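Local coordinates for putative Nitroreductase (Anabaena variabilis ATCC 29413, PDB 3EO7), which binds flavin mononucleotide and probably acts as an oxidoreductase of the nitroreductase family, at residues Asp301-Phe305 with Pro496-Ala500; Cys308-Val314 with Gln404-Ile409; Leu31-Pro37 with Tyr171-Arg176. One frame throughout, in Å; residues are numbered along the deposited sequence.

Interaction 1 (Asp301-Phe305 with Pro496-Ala500). With PGR (R-1,2-propanediol), chain R.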
loop_
_atom_site.group_PDB
_atom_site.type_symbol
_atom_site.label_atom_id
_atom_site.label_comp_id
_atom_site.label_asym_id
_atom_site.label_seq_id
_atom_site.Cartn_x
_atom_site.Cartn_y
_atom_site.Cartn_z
ATOM N N ASP A 301 14.632 -9.090 -15.798
ATOM C CA ASP A 301 13.764 -7.921 -15.827
ATOM C C ASP A 301 13.043 -7.916 -17.175
ATOM O O ASP A 301 13.610 -8.300 -18.196
ATOM C CB ASP A 301 14.584 -6.663 -15.598
ATOM C CG ASP A 301 15.260 -6.657 -14.214
ATOM O OD1 ASP A 301 14.548 -6.637 -13.208
ATOM O OD2 ASP A 301 16.489 -6.685 -14.185
ATOM N N LYS A 302 11.791 -7.470 -17.180
ATOM C CA LYS A 302 10.955 -7.525 -18.375
ATOM C C LYS A 302 11.518 -6.838 -19.603
ATOM O O LYS A 302 11.470 -7.400 -20.679
ATOM C CB LYS A 302 9.582 -6.947 -18.081
ATOM C CG LYS A 302 8.612 -6.984 -19.252
ATOM C CD LYS A 302 7.230 -6.498 -18.767
ATOM C CE LYS A 302 6.249 -6.390 -19.839
ATOM N NZ LYS A 302 4.938 -5.994 -19.255
ATOM N N TYR A 303 12.028 -5.615 -19.450
ATOM C CA TYR A 303 12.514 -4.851 -20.616
ATOM C C TYR A 303 14.031 -4.811 -20.681
ATOM O O TYR A 303 14.664 -4.157 -19.881
ATOM C CB TYR A 303 11.965 -3.430 -20.564
ATOM C CG TYR A 303 10.466 -3.370 -20.746
ATOM C CD1 TYR A 303 9.896 -3.604 -22.004
ATOM C CD2 TYR A 303 9.620 -3.097 -19.686
ATOM C CE1 TYR A 303 8.529 -3.543 -22.200
ATOM C CE2 TYR A 303 8.242 -3.040 -19.873
ATOM C CZ TYR A 303 7.703 -3.269 -21.139
ATOM O OH TYR A 303 6.346 -3.242 -21.342
ATOM N N ASN A 304 14.615 -5.479 -21.660
ATOM C CA ASN A 304 16.042 -5.518 -21.735
ATOM C C ASN A 304 16.654 -4.166 -22.118
ATOM O O ASN A 304 17.746 -3.829 -21.633
ATOM C CB ASN A 304 16.500 -6.576 -22.749
ATOM C CG ASN A 304 16.210 -8.002 -22.283
ATOM O OD1 ASN A 304 16.287 -8.313 -21.089
ATOM N ND2 ASN A 304 15.916 -8.883 -23.237
ATOM N N PHE A 305 15.991 -3.432 -23.022
ATOM C CA PHE A 305 16.579 -2.179 -23.582
ATOM C C PHE A 305 18.096 -2.377 -23.813
ATOM O O PHE A 305 18.933 -1.608 -23.299
ATOM C CB PHE A 305 16.297 -0.962 -22.666
ATOM C CG PHE A 305 14.860 -0.610 -22.549
ATOM C CD1 PHE A 305 14.147 -0.151 -23.651
ATOM C CD2 PHE A 305 14.207 -0.686 -21.341
ATOM C CE1 PHE A 305 12.795 0.181 -23.535
ATOM C CE2 PHE A 305 12.869 -0.362 -21.224
ATOM C CZ PHE A 305 12.164 0.059 -22.318
ATOM N N PRO A 496 6.682 2.214 -22.506
ATOM C CA PRO A 496 6.002 1.364 -23.476
ATOM C C PRO A 496 4.482 1.479 -23.363
ATOM O O PRO A 496 3.920 1.488 -22.254
ATOM C CB PRO A 496 6.520 -0.037 -23.144
ATOM C CG PRO A 496 7.925 0.218 -22.600
ATOM C CD PRO A 496 7.798 1.513 -21.838
ATOM N N ASN A 497 3.831 1.537 -24.522
ATOM C CA ASN A 497 2.377 1.709 -24.610
ATOM C C ASN A 497 1.558 0.729 -23.773
ATOM O O ASN A 497 0.524 1.093 -23.222
ATOM C CB ASN A 497 1.925 1.570 -26.074
ATOM C CG ASN A 497 0.457 1.900 -26.262
ATOM O OD1 ASN A 497 0.007 2.979 -25.886
ATOM N ND2 ASN A 497 -0.289 0.981 -26.874
ATOM N N ASP A 498 2.031 -0.506 -23.670
ATOM C CA ASP A 498 1.294 -1.550 -22.960
ATOM C C ASP A 498 1.316 -1.381 -21.448
ATOM O O ASP A 498 0.591 -2.078 -20.760
ATOM C CB ASP A 498 1.832 -2.935 -23.288
ATOM C CG ASP A 498 1.424 -3.389 -24.677
ATOM O OD1 ASP A 498 0.506 -2.784 -25.284
ATOM O OD2 ASP A 498 2.061 -4.327 -25.142
ATOM N N GLU A 499 2.173 -0.492 -20.952
ATOM C CA GLU A 499 2.285 -0.240 -19.526
ATOM C C GLU A 499 1.353 0.877 -19.088
ATOM O O GLU A 499 1.537 2.027 -19.477
ATOM C CB GLU A 499 3.710 0.107 -19.149
ATOM C CG GLU A 499 4.742 -0.953 -19.456
ATOM C CD GLU A 499 4.667 -2.181 -18.585
ATOM O OE1 GLU A 499 4.241 -2.092 -17.387
ATOM O OE2 GLU A 499 5.084 -3.253 -19.077
ATOM N N ALA A 500 0.353 0.524 -18.282
ATOM C CA ALA A 500 -0.552 1.508 -17.694
ATOM C C ALA A 500 0.099 2.017 -16.411
ATOM O O ALA A 500 0.505 1.231 -15.574
ATOM C CB ALA A 500 -1.884 0.888 -17.362
HETATM C C1 PGR R . -1.587 4.428 -22.155
HETATM C C2 PGR R . -0.988 4.700 -23.541
HETATM C C3 PGR R . -2.061 4.630 -24.622
HETATM O O1 PGR R . -1.116 3.158 -21.657
HETATM O O2 PGR R . -0.380 6.004 -23.640
HETATM O O HOH W 1 3.861 -4.897 -16.715
#
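Lys302 reaches Glu499 with a fully extended chain: CG stands opposite the backbone N (chi1 -179°), and the remaining torsions carry the amine straight out to the carboxylate. There NZ makes a salt bridge to Glu499 OE2 at 2.8 Å, coming in on the syn side and 17° out of the carboxylate plane. Water 1 spans the same pair, accepting from Lys302 NZ and donating to Glu499 OE1.

Tyr303 comes next and brings its hydroxyl to the same oxygen. Tyr303 OH gives a hydrogen bond of 2.6 Å to Glu499 OE2, on the anti lone pair, and the ring stands nearly perpendicular to the carboxylate, their planes 80° apart. Over one face of this ring lies Pro496, whose CG makes a CH-pi contact 4.1 Å from the ring centroid; the CG of Lys302 covers the other face near the rim. Phe305 adds only an edge, its CZ 4.3 Å from Pro496 CG.

Pro496 and Glu499 are the ends of a type I beta turn leading into strand 500-508, so the two partners are presented together. With OE2 taking two donors and OE1 bonded to Thr438, the buried Glu499 is probably kept ionised, its charge balanced by Lys302.

Interaction 2 (Cys308-Val314 with Gln404-Ile409); sequences CLKISTV and QELRQI. With PGR (R-1,2-propanediol), chain S.
This is an antiparallel strand pairing at the border of the mixed sheet, where strand 310-312 adds on to strand 405-411, which in turn pairs with 395-400. The short axes run at 159° and approach to 4.5 Å. Ile311 and Leu406 form the hydrogen-bonded pair, each N 2.9 Å from the other residue's O. The ladder continues on both sides of this pair, through Gln408 N to Leu309 O and Thr313 N to Gln404 O, the last donor standing well above the carbonyl plane.

Gln404 and Glu405 form a G1 beta bulge opposite Ala400 of strand 395-400, and Ser312 OG closes an ST turn by accepting from Val314 N.

On the face bearing Lys310, Glu405 and Arg407 a salt-bridge network forms. Arg407 grips Glu405 OE1 side-on with NE and NH2, each at 2.9 Å, and this oxygen lies 5° from the guanidinium plane. Lys310, in one of its two modelled conformers and so less certainly, is bent at chi3 (43°), which lays CE against the carboxylate and sets NZ over the guanidinium face, 3.5 Å from Glu405 OE1. On the other face Thr313 CG2 meets Leu406 CG at 3.5 Å, and Phe347 of helix 347-358 packs on Ile311 and Leu406.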
loop_
_atom_site.group_PDB
_atom_site.type_symbol
_atom_site.label_atom_id
_atom_site.label_comp_id
_atom_site.label_asym_id
_atom_site.label_seq_id
_atom_site.Cartn_x
_atom_site.Cartn_y
_atom_site.Cartn_z
ATOM N N CYS A 308 20.488 0.585 -24.984
ATOM C CA CYS A 308 20.361 1.814 -24.211
ATOM C C CYS A 308 21.449 1.881 -23.141
ATOM O O CYS A 308 21.920 0.865 -22.650
ATOM C CB CYS A 308 19.002 1.890 -23.511
ATOM S SG CYS A 308 17.629 2.181 -24.627
ATOM N N LEU A 309 21.827 3.103 -22.791
ATOM C CA LEU A 309 22.798 3.341 -21.740
ATOM C C LEU A 309 22.345 2.742 -20.420
ATOM O O LEU A 309 21.225 2.973 -19.974
ATOM C CB LEU A 309 23.033 4.830 -21.542
ATOM C CG LEU A 309 23.984 5.237 -20.400
ATOM C CD1 LEU A 309 25.392 4.699 -20.625
ATOM C CD2 LEU A 309 23.934 6.776 -20.263
ATOM N N LYS A 310 23.203 1.934 -19.807
ATOM C CA LYS A 310 22.881 1.349 -18.506
ATOM C C LYS A 310 23.887 1.782 -17.445
ATOM O O LYS A 310 25.099 1.893 -17.711
ATOM C CB LYS A 310 22.690 -0.164 -18.585
ATOM C CG LYS A 310 23.871 -0.978 -19.031
ATOM C CD LYS A 310 23.499 -2.477 -19.211
ATOM C CE LYS A 310 22.159 -2.588 -19.911
ATOM N NZ LYS A 310 21.686 -3.908 -20.266
ATOM N N ILE A 311 23.351 2.010 -16.245
ATOM C CA ILE A 311 24.054 2.555 -15.103
ATOM C C ILE A 311 23.711 1.662 -13.907
ATOM O O ILE A 311 22.526 1.422 -13.633
ATOM C CB ILE A 311 23.606 4.017 -14.756
ATOM C CG1 ILE A 311 23.738 5.002 -15.938
ATOM C CG2 ILE A 311 24.411 4.565 -13.585
ATOM C CD1 ILE A 311 22.456 5.244 -16.714
ATOM N N SER A 312 24.720 1.167 -13.201
ATOM C CA SER A 312 24.444 0.325 -12.040
ATOM C C SER A 312 23.847 1.153 -10.903
ATOM O O SER A 312 24.228 2.286 -10.682
ATOM C CB SER A 312 25.708 -0.342 -11.517
ATOM O OG SER A 312 25.414 -1.178 -10.416
ATOM N N THR A 313 22.917 0.538 -10.181
ATOM C CA THR A 313 22.316 1.132 -9.005
ATOM C C THR A 313 22.742 0.396 -7.726
ATOM O O THR A 313 22.219 0.679 -6.646
ATOM C CB THR A 313 20.792 1.091 -9.109
ATOM O OG1 THR A 313 20.351 -0.273 -9.249
ATOM C CG2 THR A 313 20.321 1.976 -10.275
ATOM N N VAL A 314 23.715 -0.515 -7.819
ATOM C CA VAL A 314 24.174 -1.243 -6.630
ATOM C C VAL A 314 24.578 -0.251 -5.542
ATOM O O VAL A 314 25.323 0.711 -5.791
ATOM C CB VAL A 314 25.270 -2.242 -6.963
ATOM C CG1 VAL A 314 25.886 -2.810 -5.671
ATOM C CG2 VAL A 314 24.692 -3.358 -7.844
ATOM N N GLN A 404 19.764 -4.602 -11.166
ATOM C CA GLN A 404 20.165 -3.382 -10.477
ATOM C C GLN A 404 20.789 -2.391 -11.453
ATOM O O GLN A 404 21.960 -1.998 -11.342
ATOM C CB GLN A 404 21.042 -3.644 -9.255
ATOM C CG GLN A 404 20.370 -4.545 -8.224
ATOM C CD GLN A 404 21.005 -4.391 -6.847
ATOM O OE1 GLN A 404 20.867 -3.343 -6.216
ATOM N NE2 GLN A 404 21.683 -5.441 -6.370
ATOM N N GLU A 405 19.973 -1.995 -12.423
ATOM C CA GLU A 405 20.397 -1.027 -13.403
ATOM C C GLU A 405 19.296 -0.039 -13.736
ATOM O O GLU A 405 18.116 -0.390 -13.675
ATOM C CB GLU A 405 20.744 -1.721 -14.707
ATOM C CG GLU A 405 21.967 -2.541 -14.661
ATOM C CD GLU A 405 22.235 -3.266 -15.963
ATOM O OE1 GLU A 405 21.358 -3.352 -16.858
ATOM O OE2 GLU A 405 23.332 -3.815 -16.048
ATOM N N LEU A 406 19.713 1.177 -14.088
ATOM C CA LEU A 406 18.869 2.161 -14.732
ATOM C C LEU A 406 19.255 2.069 -16.216
ATOM O O LEU A 406 20.434 1.966 -16.552
ATOM C CB LEU A 406 19.119 3.577 -14.248
ATOM C CG LEU A 406 18.715 3.868 -12.803
ATOM C CD1 LEU A 406 19.271 5.215 -12.300
ATOM C CD2 LEU A 406 17.194 3.791 -12.682
ATOM N N ARG A 407 18.257 2.034 -17.086
ATOM C CA ARG A 407 18.496 1.983 -18.542
ATOM C C ARG A 407 17.839 3.241 -19.116
ATOM O O ARG A 407 16.637 3.424 -18.943
ATOM C CB ARG A 407 17.927 0.692 -19.108
ATOM C CG ARG A 407 18.550 -0.516 -18.404
ATOM C CD ARG A 407 18.036 -1.844 -18.833
ATOM N NE ARG A 407 18.722 -2.908 -18.097
ATOM C CZ ARG A 407 18.285 -4.159 -17.959
ATOM N NH1 ARG A 407 17.117 -4.528 -18.449
ATOM N NH2 ARG A 407 19.018 -5.040 -17.286
ATOM N N GLN A 408 18.643 4.138 -19.696
ATOM C CA GLN A 408 18.137 5.441 -20.197
ATOM C C GLN A 408 17.336 5.245 -21.471
ATOM O O GLN A 408 17.844 4.721 -22.458
ATOM C CB GLN A 408 19.278 6.410 -20.469
ATOM C CG GLN A 408 18.850 7.843 -20.726
ATOM C CD GLN A 408 20.016 8.712 -21.059
ATOM O OE1 GLN A 408 20.496 8.714 -22.200
ATOM N NE2 GLN A 408 20.485 9.483 -20.075
ATOM N N ILE A 409 16.079 5.648 -21.418
ATOM C CA ILE A 409 15.180 5.524 -22.564
ATOM C C ILE A 409 14.842 6.878 -23.191
ATOM O O ILE A 409 14.394 6.905 -24.314
ATOM C CB ILE A 409 13.967 4.662 -22.278
ATOM C CG1 ILE A 409 13.036 5.291 -21.247
ATOM C CG2 ILE A 409 14.427 3.204 -21.911
ATOM C CD1 ILE A 409 11.741 4.434 -21.010
HETATM C C1 PGR S . 19.913 5.541 -25.176
HETATM C C2 PGR S . 19.500 7.007 -25.375
HETATM C C3 PGR S . 18.062 7.225 -24.883
HETATM O O1 PGR S . 20.099 5.193 -23.804
HETATM O O2 PGR S . 20.406 7.967 -24.808
HETATM O O HOH W 2 22.333 -5.786 -18.449
HETATM O O HOH W 3 24.358 -3.401 -11.584
HETATM O O HOH W 4 19.217 -1.407 -7.088
#

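Interaction 3 (Leu31-Pro37 with Tyr171-Arg176); sequences LDWAKQP and YRSAWR
The loop 31-37 wraps around one side of helix 170-177, its backbone coming nearest where the CA atoms of Pro37 and Arg172 are 5.7 Å apart. An inverse gamma turn centred on Asp32 and the 3-10 segment 33-35 curl the loop around Trp175 of the helix, which directly follows strand 162-169 of the seven-stranded sheet.

Trp175 carries most of the contact. Its CG lies anti to the backbone N (chi1 168°), which swings the indole off the helix into the curve of the loop. Over one face, Gln36 CG sits 3.6 Å from the centroid of the six-membered ring; in this conformer, one of two modelled, the Gln36 amide lies nearly parallel to the indole (1°). Pro37 CD covers the five-membered ring on this same face. Over the opposite face Leu31 CD2 sits almost on the normal of the six-membered ring. The indole edge is turned to the face of Trp33 in an offset edge-to-face pair, the planes at 69°. Shortening Trp175 to an alanine is likely to open a gap between Leu31 on one side and Gln36 and Pro37 on the other, and to leave the Trp33 face without its edge partner.

Nearer the start of the helix, Pro37 CG rests 3.8 Å from Tyr171 CD2, while the Lys35 chain crosses the Tyr171 hydroxyl. Arg172 turns its guanidinium to Glu110 instead. Water 5 adds a bridge between Asp32 N and Trp175 O. In the indole plane, Trp175 NE1 donates to Asp32 O at 2.9 Å, reaching that oxygen from above its carbonyl plane.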
loop_
_atom_site.group_PDB
_atom_site.type_symbol
_atom_site.label_atom_id
_atom_site.label_comp_id
_atom_site.label_asym_id
_atom_site.label_seq_id
_atom_site.Cartn_x
_atom_site.Cartn_y
_atom_site.Cartn_z
ATOM N N LEU A 31 -18.179 18.832 -3.509
ATOM C CA LEU A 31 -18.184 17.895 -2.405
ATOM C C LEU A 31 -19.378 18.159 -1.513
ATOM O O LEU A 31 -19.737 19.298 -1.261
ATOM C CB LEU A 31 -16.922 18.064 -1.550
ATOM C CG LEU A 31 -15.598 17.725 -2.186
ATOM C CD1 LEU A 31 -14.474 18.246 -1.293
ATOM C CD2 LEU A 31 -15.482 16.216 -2.413
ATOM N N ASP A 32 -19.960 17.095 -1.003
ATOM C CA ASP A 32 -21.078 17.194 -0.095
ATOM C C ASP A 32 -20.503 17.238 1.317
ATOM O O ASP A 32 -20.438 16.211 2.001
ATOM C CB ASP A 32 -21.981 15.969 -0.275
ATOM C CG ASP A 32 -23.224 16.008 0.617
ATOM O OD1 ASP A 32 -23.412 17.015 1.341
ATOM O OD2 ASP A 32 -23.989 15.018 0.582
ATOM N N TRP A 33 -20.103 18.419 1.766
ATOM C CA TRP A 33 -19.542 18.558 3.122
ATOM C C TRP A 33 -20.508 18.037 4.211
ATOM O O TRP A 33 -20.090 17.393 5.163
ATOM C CB TRP A 33 -19.213 19.987 3.413
ATOM C CG TRP A 33 -18.454 20.630 2.341
ATOM C CD1 TRP A 33 -18.962 21.417 1.343
ATOM C CD2 TRP A 33 -17.045 20.570 2.135
ATOM N NE1 TRP A 33 -17.949 21.841 0.524
ATOM C CE2 TRP A 33 -16.758 21.346 0.991
ATOM C CE3 TRP A 33 -15.988 19.937 2.807
ATOM C CZ2 TRP A 33 -15.461 21.512 0.506
ATOM C CZ3 TRP A 33 -14.700 20.111 2.325
ATOM C CH2 TRP A 33 -14.452 20.880 1.183
ATOM N N ALA A 34 -21.802 18.288 4.068
ATOM C CA ALA A 34 -22.770 17.752 5.041
ATOM C C ALA A 34 -22.501 16.263 5.268
ATOM O O ALA A 34 -22.825 15.713 6.318
ATOM C CB ALA A 34 -24.216 17.963 4.551
ATOM N N LYS A 35 -21.906 15.623 4.264
ATOM C CA LYS A 35 -21.594 14.225 4.309
ATOM C C LYS A 35 -20.111 13.833 4.450
ATOM O O LYS A 35 -19.835 12.655 4.295
ATOM C CB LYS A 35 -22.118 13.533 3.030
ATOM C CG LYS A 35 -23.586 13.090 2.999
ATOM C CD LYS A 35 -23.738 12.088 1.810
ATOM C CE LYS A 35 -25.067 11.315 1.723
ATOM N NZ LYS A 35 -25.004 10.267 0.602
ATOM N N GLN A 36 -19.174 14.768 4.711
ATOM C CA GLN A 36 -17.753 14.345 4.818
ATOM C C GLN A 36 -17.695 13.315 5.911
ATOM O O GLN A 36 -18.179 13.537 7.022
ATOM C CB GLN A 36 -16.688 15.415 5.096
ATOM C CG GLN A 36 -15.247 14.766 5.076
ATOM C CD GLN A 36 -14.088 15.710 5.340
ATOM O OE1 GLN A 36 -14.290 16.895 5.602
ATOM N NE2 GLN A 36 -12.854 15.186 5.266
ATOM N N PRO A 37 -17.153 12.155 5.578
ATOM C CA PRO A 37 -17.088 11.078 6.544
ATOM C C PRO A 37 -16.157 11.314 7.721
ATOM O O PRO A 37 -15.126 12.000 7.613
ATOM C CB PRO A 37 -16.556 9.897 5.711
ATOM C CG PRO A 37 -16.679 10.298 4.318
ATOM C CD PRO A 37 -16.629 11.765 4.266
ATOM N N TYR A 171 -16.909 4.732 1.002
ATOM C CA TYR A 171 -17.327 6.124 0.942
ATOM C C TYR A 171 -16.300 7.093 1.494
ATOM O O TYR A 171 -16.312 8.269 1.128
ATOM C CB TYR A 171 -18.668 6.314 1.612
ATOM C CG TYR A 171 -19.268 7.682 1.359
ATOM C CD1 TYR A 171 -19.684 8.034 0.071
ATOM C CD2 TYR A 171 -19.427 8.595 2.376
ATOM C CE1 TYR A 171 -20.231 9.262 -0.185
ATOM C CE2 TYR A 171 -19.989 9.835 2.117
ATOM C CZ TYR A 171 -20.400 10.143 0.842
ATOM O OH TYR A 171 -20.945 11.375 0.546
ATOM N N ARG A 172 -15.446 6.633 2.414
ATOM C CA ARG A 172 -14.434 7.518 2.969
ATOM C C ARG A 172 -13.607 8.189 1.845
ATOM O O ARG A 172 -13.280 9.384 1.941
ATOM C CB ARG A 172 -13.532 6.765 3.941
ATOM C CG ARG A 172 -14.221 6.389 5.241
ATOM C CD ARG A 172 -13.179 5.759 6.143
ATOM N NE ARG A 172 -13.799 5.264 7.347
ATOM C CZ ARG A 172 -13.197 4.486 8.238
ATOM N NH1 ARG A 172 -11.929 4.151 8.059
ATOM N NH2 ARG A 172 -13.889 4.031 9.294
ATOM N N SER A 173 -13.289 7.423 0.797
ATOM C CA SER A 173 -12.540 7.949 -0.350
ATOM C C SER A 173 -13.479 8.418 -1.453
ATOM O O SER A 173 -13.244 9.462 -2.054
ATOM C CB SER A 173 -11.554 6.915 -0.890
ATOM O OG SER A 173 -10.540 6.660 0.053
ATOM N N ALA A 174 -14.560 7.674 -1.692
ATOM C CA ALA A 174 -15.501 8.005 -2.785
ATOM C C ALA A 174 -16.157 9.377 -2.600
ATOM O O ALA A 174 -16.571 10.025 -3.567
ATOM C CB ALA A 174 -16.568 6.881 -2.967
ATOM N N TRP A 175 -16.306 9.784 -1.349
ATOM C CA TRP A 175 -16.846 11.105 -1.011
ATOM C C TRP A 175 -16.087 12.154 -1.812
ATOM O O TRP A 175 -16.694 13.088 -2.329
ATOM C CB TRP A 175 -16.772 11.336 0.503
ATOM C CG TRP A 175 -17.039 12.770 0.880
ATOM C CD1 TRP A 175 -18.235 13.370 0.968
ATOM C CD2 TRP A 175 -16.057 13.772 1.149
ATOM N NE1 TRP A 175 -18.080 14.709 1.295
ATOM C CE2 TRP A 175 -16.744 14.973 1.415
ATOM C CE3 TRP A 175 -14.669 13.767 1.214
ATOM C CZ2 TRP A 175 -16.084 16.144 1.748
ATOM C CZ3 TRP A 175 -14.008 14.936 1.540
ATOM C CH2 TRP A 175 -14.706 16.099 1.806
ATOM N N ARG A 176 -14.771 11.977 -1.953
ATOM C CA ARG A 176 -13.981 12.893 -2.754
ATOM C C ARG A 176 -13.749 12.455 -4.195
ATOM O O ARG A 176 -13.912 13.255 -5.124
ATOM C CB ARG A 176 -12.615 13.133 -2.114
ATOM C CG ARG A 176 -11.736 14.038 -3.011
ATOM C CD ARG A 176 -10.551 14.564 -2.295
ATOM N NE ARG A 176 -9.658 15.226 -3.255
ATOM C CZ ARG A 176 -8.581 15.936 -2.918
ATOM N NH1 ARG A 176 -8.270 16.146 -1.639
ATOM N NH2 ARG A 176 -7.818 16.460 -3.882
HETATM O O HOH W 5 -19.163 14.283 -2.099
#

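How the interactions relate
Along the chain interaction 3 closes first, and interaction 2 then falls wholly between the two segments of interaction 1. Interactions 1 and 2 are neighbours, their centres 14 Å apart, and touch directly: Arg407 NH1 makes a weak hydrogen bond to Tyr303 O, and Phe305 rests on Ile409. Interaction 3 lies beside the seven-stranded sheet, its centre about 37 Å from that of interaction 1 and 44 Å from that of interaction 2. Together, interactions 1 and 2 tie the chain through 301-314 to the mixed sheet, away from the annotated FMN sites, whereas interaction 3 ties an N-terminal loop to a helix near the flavin, the Arg176 side chain lying about 7 Å from FMN.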